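Local coordinates for fatty acyl CoA synthetase FADD13 (FATTY-ACYL-CoA SYNTHETASE) (Mycobacterium tuberculosis, PDB 3R44), which belongs to the ANL superfamily of AMP-binding enzymes, with a large N-terminal domain followed by a smaller C-terminal one, at residues A[196-201]-A[225-230]; A[16-21]-A[83-88]; A[313-318]-A[365-370]; A[30-35]-A[208-213]. All coordinates share one frame; numbering follows the deposited sequence.

How the interactions relate
Interactions 1, 2 and 3 are buried, whereas interaction 4 lies partly at the surface, and their chemistry follows. Interactions 1 and 2 join helices through methyls, small residues and ring edges. They touch each other, because helix 223-235 packs on helix 79-91, and both reach the bound histidine. Interaction 3 is apolar too, but places a tyrosine between two sheets; its centre is about 13 Å from that of interaction 1. Interaction 4 adds arginines and a forked amide-guanidinium bond. Interactions 3 and 4 reach the same nine-stranded sheet at places about 27 Å apart between centres, while helix 18-28 of interaction 2 leads in sequence to strand 33-37 of interaction 4.

Interaction 1: A[196-201]-A[225-230]; sequences HSAASS and ALTTVI. With HIS (histidine), chain B.
A199 sets its CB 3.8 Å from CG2 of I230, and T227 lays its own CG2 methyl 4.0 Å from A198 CB, also touching the backbone N of A199. The contact is van der Waals only, mostly methyl on methyl. The helix axes come within 8.9 Å and cross at -77°, so the patch is small, and the two alanines supply the contact surface of helix 192-205. I230 has CG1 beside its backbone N (chi1 -57°), so CG2 faces the alanines while the longer branch leads off. T227 OG1 has its partners outside, C321 O and V223 O.

H196 leaves the same helix on a different side, toward the bound histidine. H196 CB lies 3.4 Å from the ligand's CD2. H196 CG sits under the ligand's CG, which stands 3.4 Å above the H196 ring, over its centre. From there the ring spreads beneath the ligand. H196 CD2 is 3.5 Å from the ligand ND1. H196 CE1 is 3.3 Å from the ligand CB. H196 ND1 comes 2.9 Å from the ligand's carboxylate OXT. NE2, at the tip, again meets the ligand's CB and CG. On the opposite face of the H196 ring lies S200 OG, near the rim; that hydroxyl donates to H196 O, which S200 N reaches from the other side of the carbonyl plane.

Helix 192-205 thus lies between the bound histidine and helix 223-235. The latter turns L226 and I230 toward F85 and Y86 of helix 79-91, and rests V229 on L216 of strand 213-216.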
# COMPACT_ATOMS: atom_id res chain seq x y z
N HIS A 196 -6.62 -13.25 -5.22
CA HIS A 196 -5.99 -14.56 -5.25
C HIS A 196 -4.66 -14.50 -6.03
O HIS A 196 -3.66 -15.08 -5.61
CB HIS A 196 -6.91 -15.57 -5.88
CG HIS A 196 -6.24 -16.87 -6.23
ND1 HIS A 196 -5.84 -17.18 -7.51
CD2 HIS A 196 -5.87 -17.90 -5.44
CE1 HIS A 196 -5.26 -18.37 -7.50
NE2 HIS A 196 -5.28 -18.84 -6.26
N SER A 197 -4.67 -13.81 -7.16
CA SER A 197 -3.45 -13.71 -7.97
C SER A 197 -2.34 -12.99 -7.23
O SER A 197 -1.19 -13.40 -7.27
CB SER A 197 -3.76 -13.03 -9.29
OG SER A 197 -4.52 -13.92 -10.10
N ALA A 198 -2.69 -11.94 -6.53
CA ALA A 198 -1.72 -11.18 -5.80
C ALA A 198 -1.19 -12.01 -4.67
O ALA A 198 0.00 -12.00 -4.42
CB ALA A 198 -2.37 -9.87 -5.25
N ALA A 199 -2.07 -12.74 -3.99
CA ALA A 199 -1.64 -13.58 -2.86
C ALA A 199 -0.69 -14.66 -3.42
O ALA A 199 0.37 -14.94 -2.87
CB ALA A 199 -2.87 -14.20 -2.12
N SER A 200 -1.09 -15.26 -4.53
CA SER A 200 -0.25 -16.31 -5.17
C SER A 200 1.06 -15.79 -5.63
O SER A 200 2.08 -16.46 -5.50
CB SER A 200 -0.92 -16.89 -6.40
OG SER A 200 -2.13 -17.45 -6.05
N SER A 201 1.03 -14.57 -6.18
CA SER A 201 2.24 -13.90 -6.62
C SER A 201 3.25 -13.79 -5.46
O SER A 201 4.38 -14.23 -5.56
CB SER A 201 1.92 -12.52 -7.15
OG SER A 201 3.11 -11.97 -7.61
N ALA A 225 -1.42 -5.02 3.32
CA ALA A 225 -1.70 -5.74 4.54
C ALA A 225 -2.85 -6.68 4.26
O ALA A 225 -2.89 -7.81 4.75
CB ALA A 225 -2.03 -4.77 5.70
N LEU A 226 -3.82 -6.25 3.45
CA LEU A 226 -4.89 -7.14 3.10
C LEU A 226 -4.42 -8.37 2.33
O LEU A 226 -4.81 -9.51 2.59
CB LEU A 226 -5.91 -6.35 2.24
CG LEU A 226 -7.22 -7.01 1.98
CD1 LEU A 226 -7.64 -7.74 3.28
CD2 LEU A 226 -8.25 -5.91 1.46
N THR A 227 -3.59 -8.14 1.34
CA THR A 227 -2.98 -9.24 0.58
C THR A 227 -2.20 -10.19 1.50
O THR A 227 -2.29 -11.41 1.33
CB THR A 227 -2.16 -8.65 -0.57
OG1 THR A 227 -3.06 -7.93 -1.42
CG2 THR A 227 -1.45 -9.76 -1.36
N THR A 228 -1.49 -9.65 2.52
CA THR A 228 -0.77 -10.45 3.53
C THR A 228 -1.70 -11.35 4.30
O THR A 228 -1.43 -12.51 4.51
CB THR A 228 -0.08 -9.57 4.55
OG1 THR A 228 0.87 -8.77 3.87
CG2 THR A 228 0.64 -10.34 5.69
N VAL A 229 -2.83 -10.82 4.70
CA VAL A 229 -3.82 -11.65 5.41
C VAL A 229 -4.27 -12.84 4.53
O VAL A 229 -4.36 -14.00 4.97
CB VAL A 229 -5.01 -10.78 5.84
CG1 VAL A 229 -6.28 -11.63 6.23
CG2 VAL A 229 -4.59 -9.74 6.92
N ILE A 230 -4.59 -12.56 3.28
CA ILE A 230 -5.05 -13.58 2.34
C ILE A 230 -3.95 -14.61 1.97
O ILE A 230 -4.19 -15.82 1.94
CB ILE A 230 -5.63 -12.94 1.01
CG1 ILE A 230 -6.77 -11.95 1.32
CG2 ILE A 230 -6.06 -14.04 0.02
CD1 ILE A 230 -7.74 -12.48 2.27
N HIS B . -7.84 -19.10 -10.61
CA HIS B . -8.84 -18.74 -9.58
C HIS B . -9.02 -17.23 -9.53
O HIS B . -10.09 -16.65 -9.72
CB HIS B . -8.38 -19.30 -8.22
CG HIS B . -9.01 -18.66 -7.02
ND1 HIS B . -9.08 -19.31 -5.80
CD2 HIS B . -9.59 -17.44 -6.84
CE1 HIS B . -9.67 -18.51 -4.92
NE2 HIS B . -9.97 -17.37 -5.52
OXT HIS B . -8.04 -16.54 -9.29

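Interaction 2: A[16-21]-A[83-88]; sequences KNIGWM and CLFYGA. With HIS (histidine), chain B.
I18 and Y86 meet where the start of helix 18-28 presses on helix 79-91. I18 CG2 lies 4.0 Å from Y86 CE1, and I18 O approaches the same ring at its edge, near the ring plane. The CG2 methyl also reaches the edge of the F85 ring, 4.5 Å from CE2. Next to it G19 brings its CA 4.0 Å from Y86 O. With no side chain at G19, the backbones close to 4.9 Å between G19 CA and Y86 CA.

I18 is shared with the bound histidine. Its CG2 stands anti to the backbone N and faces the two rings, while the other branch, turned to chi1 -70°, ends with CD1 3.9 Å from the ligand NE2. K16 runs along the ligand: its CG is 3.4 Å from the ligand CA, and a bend at chi4 (-53°) returns NZ to within 3.6 Å of the same atom.

One shell further out, N17 fixes the helix start as its N-cap. N17 OD1 accepts a bond from W20 N at 3.0 Å, the donor tilted 25° from the carbonyl plane, and a weak one from G19 N. The amide's other end, ND2, donates to A89 O of helix 79-91 and to C167 O, so one side chain caps helix 18-28 and ties it to helix 79-91. I18 N is hydrogen-bonded to H192 ND1.

Around this pair, I18 also packs on V195 of helix 192-205, Y86 on A233 of helix 223-235, and C83 and Y86 on helix 46-62.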
# COMPACT_ATOMS: atom_id res chain seq x y z
N LYS A 16 -13.43 -20.48 -6.79
CA LYS A 16 -12.61 -19.29 -6.97
C LYS A 16 -13.07 -18.18 -6.01
O LYS A 16 -13.10 -17.01 -6.37
CB LYS A 16 -12.73 -18.84 -8.42
CG LYS A 16 -12.09 -19.82 -9.38
CD LYS A 16 -12.36 -19.38 -10.84
CE LYS A 16 -12.06 -20.50 -11.83
NZ LYS A 16 -10.72 -21.04 -11.65
N ASN A 17 -13.48 -18.59 -4.81
CA ASN A 17 -13.93 -17.63 -3.82
C ASN A 17 -12.93 -17.56 -2.65
O ASN A 17 -12.59 -18.58 -2.04
CB ASN A 17 -15.34 -18.03 -3.35
CG ASN A 17 -15.90 -17.10 -2.35
OD1 ASN A 17 -15.41 -17.00 -1.23
ND2 ASN A 17 -16.94 -16.39 -2.74
N ILE A 18 -12.50 -16.35 -2.31
CA ILE A 18 -11.47 -16.15 -1.31
C ILE A 18 -11.96 -16.62 0.06
O ILE A 18 -11.17 -17.13 0.86
CB ILE A 18 -11.08 -14.62 -1.26
CG1 ILE A 18 -10.31 -14.25 -2.54
CG2 ILE A 18 -10.30 -14.30 -0.01
CD1 ILE A 18 -8.93 -14.91 -2.66
N GLY A 19 -13.26 -16.45 0.34
CA GLY A 19 -13.86 -16.95 1.56
C GLY A 19 -13.90 -18.48 1.61
O GLY A 19 -13.68 -19.09 2.67
N TRP A 20 -14.06 -19.13 0.47
CA TRP A 20 -14.03 -20.60 0.40
C TRP A 20 -12.62 -21.08 0.57
O TRP A 20 -12.33 -22.14 1.20
CB TRP A 20 -14.62 -21.13 -0.95
CG TRP A 20 -14.99 -22.54 -0.87
CD1 TRP A 20 -14.40 -23.58 -1.50
CD2 TRP A 20 -16.07 -23.08 -0.10
NE1 TRP A 20 -15.02 -24.75 -1.15
CE2 TRP A 20 -16.06 -24.47 -0.29
CE3 TRP A 20 -17.04 -22.51 0.74
CZ2 TRP A 20 -17.01 -25.32 0.31
CZ3 TRP A 20 -18.00 -23.36 1.35
CH2 TRP A 20 -17.98 -24.74 1.11
N MET A 21 -11.69 -20.27 0.07
CA MET A 21 -10.28 -20.57 0.31
C MET A 21 -9.95 -20.67 1.79
O MET A 21 -9.17 -21.56 2.22
CB MET A 21 -9.33 -19.60 -0.42
CG MET A 21 -7.91 -20.02 -0.34
SD MET A 21 -6.75 -18.83 -1.05
CE MET A 21 -6.94 -17.57 0.27
N CYS A 83 -12.27 -11.26 9.59
CA CYS A 83 -13.37 -12.20 9.45
C CYS A 83 -14.55 -11.50 8.80
O CYS A 83 -15.36 -12.14 8.14
CB CYS A 83 -13.73 -12.84 10.76
SG CYS A 83 -12.42 -14.03 11.28
N LEU A 84 -14.61 -10.17 8.91
CA LEU A 84 -15.66 -9.40 8.17
C LEU A 84 -15.38 -9.42 6.69
O LEU A 84 -16.31 -9.54 5.85
CB LEU A 84 -15.79 -7.95 8.64
CG LEU A 84 -16.65 -7.89 9.90
CD1 LEU A 84 -16.45 -6.55 10.69
CD2 LEU A 84 -18.16 -8.15 9.65
N PHE A 85 -14.11 -9.26 6.37
CA PHE A 85 -13.65 -9.35 5.02
C PHE A 85 -13.94 -10.75 4.41
O PHE A 85 -14.50 -10.85 3.30
CB PHE A 85 -12.15 -9.02 4.92
CG PHE A 85 -11.65 -9.00 3.53
CD1 PHE A 85 -11.75 -7.83 2.74
CD2 PHE A 85 -11.14 -10.13 2.95
CE1 PHE A 85 -11.27 -7.80 1.40
CE2 PHE A 85 -10.70 -10.12 1.58
CZ PHE A 85 -10.76 -8.94 0.82
N TYR A 86 -13.52 -11.79 5.11
CA TYR A 86 -13.81 -13.15 4.71
C TYR A 86 -15.31 -13.47 4.63
O TYR A 86 -15.74 -14.18 3.71
CB TYR A 86 -13.13 -14.15 5.60
CG TYR A 86 -11.65 -14.31 5.36
CD1 TYR A 86 -11.17 -14.74 4.10
CD2 TYR A 86 -10.72 -14.09 6.37
CE1 TYR A 86 -9.77 -14.95 3.88
CE2 TYR A 86 -9.37 -14.30 6.16
CZ TYR A 86 -8.90 -14.70 4.91
OH TYR A 86 -7.58 -14.94 4.67
N GLY A 87 -16.07 -13.00 5.61
CA GLY A 87 -17.50 -13.18 5.66
C GLY A 87 -18.15 -12.54 4.45
O GLY A 87 -18.97 -13.14 3.75
N ALA A 88 -17.79 -11.28 4.17
CA ALA A 88 -18.28 -10.62 2.95
C ALA A 88 -17.92 -11.40 1.67
O ALA A 88 -18.78 -11.55 0.77
CB ALA A 88 -17.75 -9.15 2.84
N HIS B . -7.84 -19.10 -10.61
CA HIS B . -8.84 -18.74 -9.58
C HIS B . -9.02 -17.23 -9.53
O HIS B . -10.09 -16.65 -9.72
CB HIS B . -8.38 -19.30 -8.22
CG HIS B . -9.01 -18.66 -7.02
ND1 HIS B . -9.08 -19.31 -5.80
CD2 HIS B . -9.59 -17.44 -6.84
CE1 HIS B . -9.67 -18.51 -4.92
NE2 HIS B . -9.97 -17.37 -5.52
OXT HIS B . -8.04 -16.54 -9.29

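Interaction 3: A[313-318]-A[365-370]; sequences QGYALT and VVIKSD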
# COMPACT_ATOMS: atom_id res chain seq x y z
N GLN A 313 12.12 -6.03 -0.32
CA GLN A 313 11.59 -4.73 -0.68
C GLN A 313 10.83 -4.88 -1.98
O GLN A 313 10.96 -5.89 -2.63
CB GLN A 313 12.74 -3.73 -0.86
CG GLN A 313 13.50 -3.43 0.36
CD GLN A 313 14.76 -2.66 0.05
OE1 GLN A 313 14.70 -1.45 -0.10
NE2 GLN A 313 15.90 -3.37 -0.06
N GLY A 314 10.02 -3.91 -2.34
CA GLY A 314 9.39 -3.92 -3.64
C GLY A 314 8.63 -2.69 -4.02
O GLY A 314 8.67 -1.66 -3.33
N TYR A 315 7.86 -2.85 -5.09
CA TYR A 315 7.05 -1.82 -5.63
C TYR A 315 5.67 -2.40 -5.93
O TYR A 315 5.57 -3.47 -6.58
CB TYR A 315 7.66 -1.36 -6.92
CG TYR A 315 6.78 -0.46 -7.76
CD1 TYR A 315 6.55 0.87 -7.39
CD2 TYR A 315 6.18 -0.95 -8.92
CE1 TYR A 315 5.81 1.72 -8.20
CE2 TYR A 315 5.41 -0.11 -9.71
CZ TYR A 315 5.22 1.21 -9.33
OH TYR A 315 4.44 2.00 -10.14
N ALA A 316 4.64 -1.69 -5.47
CA ALA A 316 3.24 -2.09 -5.76
C ALA A 316 2.38 -0.85 -5.63
O ALA A 316 2.87 0.17 -5.11
CB ALA A 316 2.80 -3.15 -4.77
N LEU A 317 1.12 -0.95 -6.03
CA LEU A 317 0.19 0.16 -6.01
C LEU A 317 -1.08 -0.43 -5.48
O LEU A 317 -1.27 -1.63 -5.59
CB LEU A 317 -0.09 0.67 -7.42
CG LEU A 317 1.02 1.27 -8.26
CD1 LEU A 317 0.35 2.00 -9.45
CD2 LEU A 317 1.82 2.24 -7.40
N THR A 318 -2.01 0.39 -5.05
CA THR A 318 -3.38 -0.08 -4.86
C THR A 318 -3.97 -0.83 -6.06
O THR A 318 -4.55 -1.89 -5.88
CB THR A 318 -4.27 1.09 -4.38
OG1 THR A 318 -3.64 1.65 -3.21
CG2 THR A 318 -5.66 0.62 -4.00
N VAL A 365 6.27 3.12 -15.85
CA VAL A 365 6.13 1.76 -15.40
C VAL A 365 4.75 1.23 -15.79
O VAL A 365 3.70 1.91 -15.56
CB VAL A 365 6.39 1.60 -13.92
CG1 VAL A 365 6.21 0.10 -13.52
CG2 VAL A 365 7.87 2.12 -13.55
N VAL A 366 4.74 0.08 -16.47
CA VAL A 366 3.45 -0.53 -16.84
C VAL A 366 3.41 -1.98 -16.33
O VAL A 366 4.46 -2.64 -16.23
CB VAL A 366 3.13 -0.45 -18.32
CG1 VAL A 366 2.83 0.98 -18.75
CG2 VAL A 366 4.21 -1.06 -19.19
N ILE A 367 2.22 -2.46 -16.00
CA ILE A 367 2.07 -3.80 -15.42
C ILE A 367 1.02 -4.57 -16.20
O ILE A 367 -0.06 -4.00 -16.51
CB ILE A 367 1.63 -3.68 -13.93
CG1 ILE A 367 2.65 -2.85 -13.11
CG2 ILE A 367 1.38 -5.08 -13.31
CD1 ILE A 367 2.27 -2.55 -11.59
N LYS A 368 1.25 -5.85 -16.47
CA LYS A 368 0.24 -6.74 -17.11
C LYS A 368 0.15 -7.98 -16.22
O LYS A 368 1.16 -8.61 -15.94
CB LYS A 368 0.61 -7.14 -18.54
CG LYS A 368 -0.40 -8.08 -19.20
CD LYS A 368 -0.08 -8.25 -20.71
CE LYS A 368 -0.84 -7.23 -21.52
NZ LYS A 368 -0.75 -7.50 -22.99
N SER A 369 -1.05 -8.28 -15.70
CA SER A 369 -1.18 -9.27 -14.67
C SER A 369 -2.63 -9.39 -14.25
O SER A 369 -3.36 -8.40 -14.25
CB SER A 369 -0.42 -8.84 -13.40
OG SER A 369 -0.43 -9.85 -12.38
N ASP A 370 -3.02 -10.58 -13.83
CA ASP A 370 -4.33 -10.77 -13.18
C ASP A 370 -4.43 -10.11 -11.77
O ASP A 370 -5.53 -10.05 -11.22
CB ASP A 370 -4.65 -12.26 -13.02
CG ASP A 370 -5.03 -12.92 -14.32
OD1 ASP A 370 -5.46 -12.19 -15.22
OD2 ASP A 370 -4.95 -14.17 -14.40
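Strands 310-316 and 364-369 belong to different sheets, and their backbones stay well apart: the nearest CA atoms, those of Y315 and V365, are 10.4 Å from each other. The contact is therefore made by side chains alone. Y315 bridges the distance with its long ring. CG lies anti to the backbone N (chi1 168°), which sends the ring toward strand 364-369, where the Y315 and V365 side chains run antiparallel alongside each other. Y315 CE2 does the touching, 3.9 Å from V365 CG1 and 4.4 Å from I367 CD1. Both methyls approach the ring obliquely. V365 and I367 lie two residues apart and point the same way from their strand, while V366 between them turns to the other side. The chain of I367 is stretched beyond CG1 (chi2 175°), and that extension carries CD1 to the tyrosine.

The polar end of Y315 is satisfied beyond the two strands: OH is hydrogen-bonded to D396 OD2. D396 is also bonded to V365 through the backbone, so the carboxylate that holds the phenol and the methyl that touches its ring come from residues paired by their backbones. V365 O accepts a further bond from T394 OG1.

L406 and I408 of strand 406-410 pack on both Y315 and V365, and T394 of strand 391-394 adds to the enclosure of the ring. Y315 therefore joins the nine-stranded mixed sheet, where its backbone pairs with T325 of strand 324-327, to the antiparallel sheet in which strand 364-369 runs between strands 346-351 and 391-394.

Interaction 4: A[30-35]-A[208-213]; sequences PRLQAY and VRYRDR
Q33 and R213 make the polar link. R213 grips Q33 OE1 end-on with both terminal nitrogens: NH2 donates at 2.8 Å and NH1 to the same OE1 at 3.0 Å. The oxygen lies in the guanidinium plane, and the amide is nearly coplanar with it, 21° apart. R213 reaches it by a bend at chi3 (64°), and its NH2 has a second, charged partner in E257 OE1, which would steady the guanidinium.

Van der Waals contact centres on L32. L32 CD1 lies over one face of the R211 guanidinium, 3.8 Å from R211 CZ, above the middle of the group. The other branch, L32 CD2, comes 3.9 Å from Y210 CE1, oblique to the ring. R211 CG covers one face of that ring, so Y210 and R211 pack on each other as well as on L32.

Strands 33-37 and 213-216 lie in the nine-stranded mixed sheet, with strand 238-241 between them, and the Q33-R213 bond spans that intervening strand. T238 of that strand is touched by both R213 and L32. On its other side strand 33-37 carries a classic beta bulge, A34 and Y35 both facing M44.

Turn bonds shape the second segment. R209 to D212 is a type II turn closed by D212 N to R209 O, 2.9 Å. D212 OD2 accepts from R209 N at 2.7 Å, from above the carboxylate plane, and also forms a salt bridge with R287.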
# COMPACT_ATOMS: atom_id res chain seq x y z
N PRO A 30 -6.87 -27.45 10.29
CA PRO A 30 -7.89 -26.85 11.15
C PRO A 30 -7.34 -26.35 12.46
O PRO A 30 -7.83 -25.37 13.02
CB PRO A 30 -8.87 -28.02 11.42
CG PRO A 30 -8.22 -29.22 10.95
CD PRO A 30 -7.25 -28.80 9.88
N ARG A 31 -6.31 -27.03 12.96
CA ARG A 31 -5.79 -26.71 14.29
C ARG A 31 -4.55 -25.85 14.26
O ARG A 31 -3.96 -25.52 15.29
CB ARG A 31 -5.62 -28.02 15.09
CG ARG A 31 -7.00 -28.82 15.17
CD ARG A 31 -7.92 -27.90 15.99
NE ARG A 31 -9.32 -28.26 16.21
CZ ARG A 31 -9.81 -28.74 17.36
NH1 ARG A 31 -9.02 -29.00 18.43
NH2 ARG A 31 -11.12 -28.98 17.45
N LEU A 32 -4.13 -25.47 13.07
CA LEU A 32 -3.04 -24.56 12.94
C LEU A 32 -3.44 -23.17 13.39
O LEU A 32 -4.53 -22.70 13.06
CB LEU A 32 -2.59 -24.50 11.47
CG LEU A 32 -1.56 -23.45 11.11
CD1 LEU A 32 -0.19 -23.68 11.85
CD2 LEU A 32 -1.35 -23.50 9.60
N GLN A 33 -2.62 -22.51 14.22
CA GLN A 33 -2.92 -21.12 14.57
C GLN A 33 -3.05 -20.17 13.37
O GLN A 33 -2.18 -20.16 12.44
CB GLN A 33 -1.95 -20.56 15.57
CG GLN A 33 -1.92 -21.30 16.91
CD GLN A 33 -1.11 -20.50 17.90
OE1 GLN A 33 0.05 -20.26 17.69
NE2 GLN A 33 -1.77 -19.98 18.90
N ALA A 34 -4.15 -19.44 13.34
CA ALA A 34 -4.43 -18.50 12.23
C ALA A 34 -4.17 -17.04 12.59
O ALA A 34 -3.70 -16.25 11.76
CB ALA A 34 -5.90 -18.66 11.74
N TYR A 35 -4.47 -16.70 13.83
CA TYR A 35 -4.48 -15.28 14.29
C TYR A 35 -4.16 -15.22 15.75
O TYR A 35 -4.83 -15.86 16.51
CB TYR A 35 -5.84 -14.65 13.99
CG TYR A 35 -5.86 -13.14 14.09
CD1 TYR A 35 -5.73 -12.36 12.95
CD2 TYR A 35 -5.99 -12.50 15.31
CE1 TYR A 35 -5.70 -11.01 13.02
CE2 TYR A 35 -5.97 -11.09 15.40
CZ TYR A 35 -5.83 -10.38 14.22
OH TYR A 35 -5.84 -9.01 14.20
N VAL A 208 8.33 -17.87 1.70
CA VAL A 208 7.34 -18.08 2.76
C VAL A 208 7.05 -19.58 2.84
O VAL A 208 7.05 -20.27 1.79
CB VAL A 208 6.05 -17.28 2.53
CG1 VAL A 208 5.35 -17.67 1.21
CG2 VAL A 208 5.09 -17.42 3.77
N ARG A 209 6.87 -20.09 4.07
CA ARG A 209 6.80 -21.54 4.34
C ARG A 209 5.57 -21.89 5.15
O ARG A 209 5.08 -21.08 5.94
CB ARG A 209 8.05 -21.96 5.10
CG ARG A 209 9.34 -21.57 4.40
CD ARG A 209 10.55 -21.91 5.25
NE ARG A 209 11.72 -21.30 4.67
CZ ARG A 209 12.92 -21.34 5.24
NH1 ARG A 209 13.08 -21.94 6.42
NH2 ARG A 209 13.95 -20.76 4.65
N TYR A 210 5.06 -23.10 4.92
CA TYR A 210 3.99 -23.66 5.72
C TYR A 210 4.37 -23.55 7.18
O TYR A 210 5.50 -23.86 7.55
CB TYR A 210 3.79 -25.11 5.36
CG TYR A 210 2.71 -25.80 6.17
CD1 TYR A 210 1.46 -25.22 6.33
CD2 TYR A 210 2.94 -27.03 6.79
CE1 TYR A 210 0.43 -25.88 7.08
CE2 TYR A 210 1.92 -27.68 7.54
CZ TYR A 210 0.67 -27.08 7.68
OH TYR A 210 -0.33 -27.69 8.41
N ARG A 211 3.42 -23.08 7.99
CA ARG A 211 3.56 -22.87 9.43
C ARG A 211 4.45 -21.66 9.83
O ARG A 211 4.67 -21.44 11.02
CB ARG A 211 4.01 -24.18 10.14
CG ARG A 211 3.05 -25.34 9.91
CD ARG A 211 3.27 -26.61 10.73
NE ARG A 211 2.83 -26.36 12.10
CZ ARG A 211 1.72 -26.84 12.66
NH1 ARG A 211 0.91 -27.68 12.02
NH2 ARG A 211 1.43 -26.48 13.92
N ASP A 212 4.92 -20.85 8.86
CA ASP A 212 5.61 -19.60 9.21
C ASP A 212 4.62 -18.75 10.07
O ASP A 212 3.39 -18.86 9.98
CB ASP A 212 6.01 -18.76 7.98
CG ASP A 212 7.37 -19.13 7.40
OD1 ASP A 212 8.19 -19.82 8.06
OD2 ASP A 212 7.66 -18.71 6.23
N ARG A 213 5.21 -17.92 10.92
CA ARG A 213 4.49 -16.97 11.75
C ARG A 213 4.87 -15.57 11.32
O ARG A 213 6.07 -15.22 11.26
CB ARG A 213 4.83 -17.24 13.22
CG ARG A 213 4.61 -18.64 13.55
CD ARG A 213 4.86 -19.05 14.97
NE ARG A 213 4.02 -18.47 16.01
CZ ARG A 213 2.87 -18.99 16.44
NH1 ARG A 213 2.38 -20.04 15.83
NH2 ARG A 213 2.23 -18.45 17.48